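Local coordinates for methylase yhhF (Escherichia coli, PDB 2FPO), which methylates the N2 position of a single guanine of 16S ribosomal RNA in the assembled 30S particle, with S-adenosyl-L-methionine as methyl donor, at residues A[41-44]-A[45-49]; A[69-72]-A[73-77]; A[109-112]-A[113-116]. All coordinates share one frame; numbering follows the deposited sequence. Where two conformers were deposited one is given.

All three interactions are local contacts of one Rossmann-like methyltransferase chain, along a helix, at a helix end and at a helix start respectively. Interactions 1 and 2 lie on neighbouring helices, 39-53 and 67-74, with centres about 12 Å apart, and touch directly: Arg42 forms a salt bridge to Glu71, the Phe46 ring packs on Glu71 and Ala72, and Phe46 CB on the Arg75 guanidinium carbon. Interaction 2 is the more buried, pairing a charged couple with a helix C-terminus. Interaction 1 is partly buried and mixes a methyl-on-indole contact with apolar residues facing the sheet. Interaction 3, on the far side of the chain's centre from interaction 1, is also partly buried; there polar side chains start a helix, whereas in interaction 2 backbone bonds finish one.

Interaction 1. Residues A[41-44]-A[45-49]; sequences VRET and LFNWL
Thr44 lays its methyl group over one face of the Trp48 indole, offset toward the rim, in a CH-pi contact: Thr44 CG2 stands 4.0 Å from the centroid of the six-membered ring, and its nearest ring atom is Trp48 CZ2 at 3.6 Å. The two side chains lie side by side, one turn apart on helix 39-53. CG2 is anti to the backbone N of Thr44, which sets the methyl beside the carbonyl carbon, where the indole of the next turn meets it. The hydroxyl OG1 takes the other position, beside the backbone N, and is hydrogen-bonded to Arg40 O and Lys179 NZ. Thr44 O also lies over the indole face, 3.4 Å from Trp48 CG, while accepting the backbone bond from Trp48 N at 3.0 Å.

On another side of the helix the Phe46 ring turns its edge to Arg42 O, which lies near the ring plane 3.2 Å from Phe46 CD2. The same oxygen accepts from Phe46 N at 2.9 Å. The end of Arg42 leads away to Arg15 O and to a salt bridge with Glu71, while the Phe46 ring packs against helix 67-74. Glu43 and Asn47 run side by side on a solvent-facing side, pointing the same way.

Leu45 and Val41 both reach Tyr157, and Leu45 also touches Phe127, so this side rests on strands 154-161 and 123-128. The arrangement is that of an amphipathic helix laid against the central mixed sheet of a Rossmann-like, S-adenosylmethionine-dependent methyltransferase.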
loop_
_atom_site.group_PDB
_atom_site.type_symbol
_atom_site.label_atom_id
_atom_site.label_comp_id
_atom_site.label_asym_id
_atom_site.label_seq_id
_atom_site.Cartn_x
_atom_site.Cartn_y
_atom_site.Cartn_z
ATOM N N VAL A 41 -11.317 -7.073 -3.170
ATOM C CA VAL A 41 -10.640 -5.877 -2.659
ATOM C C VAL A 41 -9.622 -5.349 -3.668
ATOM O O VAL A 41 -9.715 -4.203 -4.115
ATOM C CB VAL A 41 -9.947 -6.192 -1.304
ATOM C CG1 VAL A 41 -8.986 -5.064 -0.876
ATOM C CG2 VAL A 41 -11.011 -6.495 -0.228
ATOM N N ARG A 42 -8.657 -6.182 -4.034
ATOM C CA ARG A 42 -7.602 -5.766 -4.954
ATOM C C ARG A 42 -8.182 -5.335 -6.292
ATOM O O ARG A 42 -7.743 -4.349 -6.888
ATOM C CB ARG A 42 -6.549 -6.872 -5.136
ATOM C CG ARG A 42 -5.427 -6.803 -4.126
ATOM C CD ARG A 42 -4.359 -7.859 -4.407
ATOM N NE ARG A 42 -4.855 -9.200 -4.119
ATOM C CZ ARG A 42 -4.340 -10.316 -4.611
ATOM N NH1 ARG A 42 -3.301 -10.269 -5.437
ATOM N NH2 ARG A 42 -4.874 -11.482 -4.289
ATOM N N GLU A 43 -9.188 -6.080 -6.752
ATOM C CA GLU A 43 -9.876 -5.771 -7.984
ATOM C C GLU A 43 -10.464 -4.370 -7.956
ATOM O O GLU A 43 -10.222 -3.575 -8.863
ATOM C CB GLU A 43 -10.953 -6.826 -8.220
ATOM C CG GLU A 43 -11.544 -6.830 -9.582
ATOM C CD GLU A 43 -12.569 -7.964 -9.735
ATOM O OE1 GLU A 43 -12.509 -8.687 -10.750
ATOM O OE2 GLU A 43 -13.412 -8.131 -8.826
ATOM N N THR A 44 -11.202 -4.057 -6.900
ATOM C CA THR A 44 -11.788 -2.729 -6.720
ATOM C C THR A 44 -10.708 -1.622 -6.668
ATOM O O THR A 44 -10.818 -0.613 -7.375
ATOM C CB THR A 44 -12.666 -2.688 -5.429
ATOM O OG1 THR A 44 -13.700 -3.666 -5.529
ATOM C CG2 THR A 44 -13.301 -1.322 -5.209
ATOM N N LEU A 45 -9.671 -1.819 -5.847
ATOM C CA LEU A 45 -8.624 -0.818 -5.669
ATOM C C LEU A 45 -7.887 -0.516 -6.981
ATOM O O LEU A 45 -7.641 0.646 -7.337
ATOM C CB LEU A 45 -7.593 -1.307 -4.629
ATOM C CG LEU A 45 -6.354 -0.441 -4.405
ATOM C CD1 LEU A 45 -6.720 1.059 -4.142
ATOM C CD2 LEU A 45 -5.491 -1.021 -3.247
ATOM N N PHE A 46 -7.514 -1.579 -7.682
ATOM C CA PHE A 46 -6.720 -1.432 -8.879
ATOM C C PHE A 46 -7.544 -0.986 -10.061
ATOM O O PHE A 46 -6.994 -0.380 -10.978
ATOM C CB PHE A 46 -5.797 -2.629 -9.118
ATOM C CG PHE A 46 -4.634 -2.648 -8.163
ATOM C CD1 PHE A 46 -3.515 -1.816 -8.393
ATOM C CD2 PHE A 46 -4.687 -3.409 -6.987
ATOM C CE1 PHE A 46 -2.464 -1.787 -7.506
ATOM C CE2 PHE A 46 -3.625 -3.385 -6.080
ATOM C CZ PHE A 46 -2.509 -2.589 -6.343
ATOM N N ASN A 47 -8.853 -1.217 -10.020
ATOM C CA ASN A 47 -9.743 -0.546 -10.959
ATOM C C ASN A 47 -9.750 0.968 -10.686
ATOM O O ASN A 47 -9.637 1.755 -11.629
ATOM C CB ASN A 47 -11.146 -1.168 -10.956
ATOM C CG ASN A 47 -11.161 -2.627 -11.470
ATOM O OD1 ASN A 47 -10.144 -3.165 -11.923
ATOM N ND2 ASN A 47 -12.328 -3.271 -11.380
ATOM N N TRP A 48 -9.829 1.374 -9.409
ATOM C CA TRP A 48 -9.736 2.828 -9.073
ATOM C C TRP A 48 -8.406 3.458 -9.522
ATOM O O TRP A 48 -8.358 4.631 -9.892
ATOM C CB TRP A 48 -9.858 3.101 -7.565
ATOM C CG TRP A 48 -11.188 2.780 -6.896
ATOM C CD1 TRP A 48 -12.423 2.670 -7.487
ATOM C CD2 TRP A 48 -11.389 2.543 -5.501
ATOM N NE1 TRP A 48 -13.385 2.377 -6.531
ATOM C CE2 TRP A 48 -12.775 2.303 -5.304
ATOM C CE3 TRP A 48 -10.536 2.543 -4.388
ATOM C CZ2 TRP A 48 -13.323 2.057 -4.036
ATOM C CZ3 TRP A 48 -11.069 2.281 -3.141
ATOM C CH2 TRP A 48 -12.464 2.042 -2.971
ATOM N N LEU A 49 -7.329 2.676 -9.437
ATOM C CA LEU A 49 -5.959 3.133 -9.715
ATOM C C LEU A 49 -5.516 2.967 -11.165
ATOM O O LEU A 49 -4.427 3.393 -11.527
ATOM C CB LEU A 49 -4.975 2.367 -8.811
ATOM C CG LEU A 49 -5.031 2.725 -7.315
ATOM C CD1 LEU A 49 -4.019 1.903 -6.532
ATOM C CD2 LEU A 49 -4.820 4.221 -7.079
#

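Interaction 2. Residues A[69-72]-A[73-77]; sequences GLEA and LSRYA
From Gly69 to Ser74 the backbone is helical, and a Schellman motif then ends the helix: Tyr76, with positive phi (72°), is the C-prime residue, Ala77 N bonds Ala72 O at 3.1 Å and Tyr76 N bonds Leu73 O at 3.1 Å. This turn brings Ala77 CB back to 4.2 Å from Ala72 CB. One turn apart, Glu71 and Arg75 form a side-on salt bridge in which a single oxygen takes both donors. Glu71 OE2 receives Arg75 NE at 2.8 Å on its anti lone pair and Arg75 NH2 at 2.9 Å from above the carboxylate plane, with OE2 close to the guanidinium plane. A bend at chi2 of Glu71 (76°) swings the carboxylate toward Arg75, whose chain is extended from CG to NE. OE1 takes a salt bridge from Arg42 and a bond from Ile17 N, so with both oxygens engaged the carboxylate is probably restrained from turning. An alanine in place of Arg75 would probably leave OE2 without its charged mate and open a gap beside Phe46. Helix 67-74 links strands 57-60 and 79-83 in a beta-alpha-beta unit; Ala72 and Ala77 rest on Cys58 of the first strand, while outside the unit Leu70 and Leu73 touch helix 87-99, and Glu71 and Arg75 touch Phe46 of helix 39-53.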
loop_
_atom_site.group_PDB
_atom_site.type_symbol
_atom_site.label_atom_id
_atom_site.label_comp_id
_atom_site.label_asym_id
_atom_site.label_seq_id
_atom_site.Cartn_x
_atom_site.Cartn_y
_atom_site.Cartn_z
ATOM N N GLY A 69 1.615 -4.318 -3.051
ATOM C CA GLY A 69 2.827 -3.905 -3.769
ATOM C C GLY A 69 3.110 -4.725 -5.025
ATOM O O GLY A 69 3.498 -4.182 -6.054
ATOM N N LEU A 70 2.900 -6.035 -4.931
ATOM C CA LEU A 70 3.114 -6.959 -6.047
ATOM C C LEU A 70 2.139 -6.793 -7.207
ATOM O O LEU A 70 2.505 -6.832 -8.387
ATOM C CB LEU A 70 3.117 -8.406 -5.543
ATOM C CG LEU A 70 4.346 -8.737 -4.683
ATOM C CD1 LEU A 70 4.213 -10.128 -4.080
ATOM C CD2 LEU A 70 5.601 -8.633 -5.523
ATOM N N GLU A 71 0.883 -6.610 -6.868
ATOM C CA GLU A 71 -0.124 -6.262 -7.862
ATOM C C GLU A 71 0.229 -4.908 -8.526
ATOM O O GLU A 71 0.088 -4.763 -9.744
ATOM C CB GLU A 71 -1.479 -6.253 -7.143
ATOM C CG GLU A 71 -2.699 -6.171 -7.977
ATOM C CD GLU A 71 -3.043 -7.465 -8.650
ATOM O OE1 GLU A 71 -3.048 -8.545 -7.993
ATOM O OE2 GLU A 71 -3.305 -7.373 -9.860
ATOM N N ALA A 72 0.721 -3.933 -7.735
ATOM C CA ALA A 72 1.163 -2.640 -8.293
ATOM C C ALA A 72 2.295 -2.814 -9.297
ATOM O O ALA A 72 2.210 -2.306 -10.408
ATOM C CB ALA A 72 1.531 -1.596 -7.167
ATOM N N LEU A 73 3.323 -3.590 -8.952
ATOM C CA LEU A 73 4.414 -3.852 -9.867
ATOM C C LEU A 73 3.980 -4.584 -11.132
ATOM O O LEU A 73 4.496 -4.326 -12.224
ATOM C CB LEU A 73 5.529 -4.639 -9.165
ATOM C CG LEU A 73 6.217 -3.799 -8.091
ATOM C CD1 LEU A 73 6.817 -4.743 -7.021
ATOM C CD2 LEU A 73 7.270 -2.797 -8.658
ATOM N N SER A 74 3.052 -5.513 -10.972
ATOM C CA SER A 74 2.552 -6.265 -12.101
ATOM C C SER A 74 1.939 -5.319 -13.151
ATOM O O SER A 74 2.165 -5.479 -14.357
ATOM C CB SER A 74 1.524 -7.290 -11.627
ATOM O OG SER A 74 1.154 -8.145 -12.694
ATOM N N ARG A 75 1.214 -4.316 -12.661
ATOM C CA ARG A 75 0.460 -3.400 -13.477
ATOM C C ARG A 75 1.308 -2.186 -13.880
ATOM O O ARG A 75 0.784 -1.098 -14.194
ATOM C CB ARG A 75 -0.807 -3.014 -12.731
ATOM C CG ARG A 75 -1.698 -4.218 -12.411
ATOM C CD ARG A 75 -2.867 -3.779 -11.534
ATOM N NE ARG A 75 -3.736 -4.883 -11.092
ATOM C CZ ARG A 75 -5.006 -5.052 -11.441
ATOM N NH1 ARG A 75 -5.603 -4.205 -12.282
ATOM N NH2 ARG A 75 -5.703 -6.074 -10.942
ATOM N N TYR A 76 2.627 -2.411 -13.861
ATOM C CA TYR A 76 3.632 -1.519 -14.429
ATOM C C TYR A 76 3.847 -0.224 -13.646
ATOM O O TYR A 76 4.231 0.797 -14.224
ATOM C CB TYR A 76 3.349 -1.240 -15.921
ATOM C CG TYR A 76 3.254 -2.500 -16.768
ATOM C CD1 TYR A 76 4.401 -3.148 -17.224
ATOM C CD2 TYR A 76 2.005 -3.045 -17.104
ATOM C CE1 TYR A 76 4.315 -4.305 -18.015
ATOM C CE2 TYR A 76 1.904 -4.208 -17.878
ATOM C CZ TYR A 76 3.059 -4.830 -18.327
ATOM O OH TYR A 76 2.950 -5.968 -19.095
ATOM N N ALA A 77 3.629 -0.270 -12.325
ATOM C CA ALA A 77 4.230 0.716 -11.436
ATOM C C ALA A 77 5.700 0.842 -11.832
ATOM O O ALA A 77 6.330 -0.153 -12.149
ATOM C CB ALA A 77 4.117 0.269 -9.963
#

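Interaction 3. Residues A[109-112]-A[113-116]; sequences NSNA and MSFL
Asn111 is the N-cap of helix 112-116, the short helix that follows strand 105-108, and its side chain accepts one of the N-H groups of the first turn. Ser114 N donates to Asn111 OD1 at 3.0 Å in a nearly straight bond (168° at the hydrogen), although the donor stands 41° out of the plane of the amide carbonyl. The chi1 of Asn111, 70°, places CG between the backbone N and the carbonyl carbon and turns the amide back over the helix start. Its other end is engaged more loosely, as Asn111 ND2 gives a weak hydrogen bond to Ser114 OG at 3.3 Å. The capping amide thus meets Ser114 at both its backbone N and its hydroxyl oxygen.

The backbone oxygen of Asn111 is doubly used. Phe115 N donates to it at 3.1 Å, the first helical i to i+4 bond here, and the hydroxyl of Ser110 donates to it as well, from Ser110 OG at 2.7 Å. This hydroxyl also lies against Phe115 CB. Ala112 O follows the helical pattern and takes Leu116 N at 2.9 Å. At the far end Leu116 O is satisfied by side chains beyond the helix, Asn147 and the indole N-H of Trp149, and Phe115 O by Gln118.

The apolar side of the turn faces inward: Leu116 packs on Thr140, Leu143 and Leu144 of helix 137-146, and Ala112 on Phe62. Within the turn itself, Ala112 CB meets Leu116 CD1 at 4.3 Å.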
loop_
_atom_site.group_PDB
_atom_site.type_symbol
_atom_site.label_atom_id
_atom_site.label_comp_id
_atom_site.label_asym_id
_atom_site.label_seq_id
_atom_site.Cartn_x
_atom_site.Cartn_y
_atom_site.Cartn_z
ATOM N N ASN A 109 12.812 -3.845 6.194
ATOM C CA ASN A 109 12.312 -4.573 7.365
ATOM C C ASN A 109 12.248 -3.571 8.497
ATOM O O ASN A 109 13.215 -3.378 9.217
ATOM C CB ASN A 109 13.227 -5.753 7.708
ATOM C CG ASN A 109 12.717 -6.575 8.917
ATOM O OD1 ASN A 109 11.554 -6.448 9.351
ATOM N ND2 ASN A 109 13.586 -7.412 9.449
ATOM N N SER A 110 11.112 -2.902 8.637
ATOM C CA SER A 110 10.992 -1.853 9.659
ATOM C C SER A 110 9.530 -1.735 10.022
ATOM O O SER A 110 8.644 -2.002 9.185
ATOM C CB SER A 110 11.484 -0.485 9.112
ATOM O OG SER A 110 11.226 0.573 10.063
ATOM N N ASN A 111 9.261 -1.322 11.236
ATOM C CA ASN A 111 7.927 -0.817 11.534
ATOM C C ASN A 111 7.712 0.545 10.839
ATOM O O ASN A 111 8.683 1.287 10.580
ATOM C CB ASN A 111 7.702 -0.742 13.062
ATOM C CG ASN A 111 8.532 0.345 13.731
ATOM O OD1 ASN A 111 8.060 1.453 13.915
ATOM N ND2 ASN A 111 9.793 0.051 14.020
ATOM N N ALA A 112 6.456 0.880 10.547
ATOM C CA ALA A 112 6.139 2.095 9.792
ATOM C C ALA A 112 6.407 3.400 10.534
ATOM O O ALA A 112 6.792 4.375 9.921
ATOM C CB ALA A 112 4.701 2.063 9.286
HETATM N N MSE A 113 6.231 3.397 11.856
HETATM C CA MSE A 113 6.409 4.605 12.667
HETATM C C MSE A 113 7.850 5.101 12.677
HETATM O O MSE A 113 8.068 6.305 12.507
HETATM C CB MSE A 113 5.951 4.365 14.105
HETATM C CG MSE A 113 4.565 3.773 14.147
HETATM SE SE MSE A 113 3.232 5.149 13.918
HETATM C CE MSE A 113 3.049 5.485 15.757
ATOM N N SER A 114 8.812 4.184 12.863
ATOM C CA SER A 114 10.229 4.500 12.763
ATOM C C SER A 114 10.615 4.858 11.337
ATOM O O SER A 114 11.386 5.805 11.104
ATOM C CB SER A 114 11.090 3.293 13.176
ATOM O OG SER A 114 10.942 3.075 14.560
ATOM N N PHE A 115 10.118 4.075 10.391
ATOM C CA PHE A 115 10.465 4.294 8.997
ATOM C C PHE A 115 10.043 5.662 8.433
ATOM O O PHE A 115 10.826 6.317 7.737
ATOM C CB PHE A 115 9.965 3.183 8.070
ATOM C CG PHE A 115 10.340 3.448 6.633
ATOM C CD1 PHE A 115 11.644 3.251 6.204
ATOM C CD2 PHE A 115 9.416 3.994 5.747
ATOM C CE1 PHE A 115 12.001 3.556 4.888
ATOM C CE2 PHE A 115 9.785 4.313 4.435
ATOM C CZ PHE A 115 11.075 4.081 4.025
ATOM N N LEU A 116 8.803 6.069 8.710
ATOM C CA LEU A 116 8.234 7.304 8.160
ATOM C C LEU A 116 8.659 8.556 8.915
ATOM O O LEU A 116 8.461 9.674 8.424
ATOM C CB LEU A 116 6.688 7.213 8.070
ATOM C CG LEU A 116 6.132 6.046 7.225
ATOM C CD1 LEU A 116 4.653 5.909 7.439
ATOM C CD2 LEU A 116 6.504 6.258 5.720
#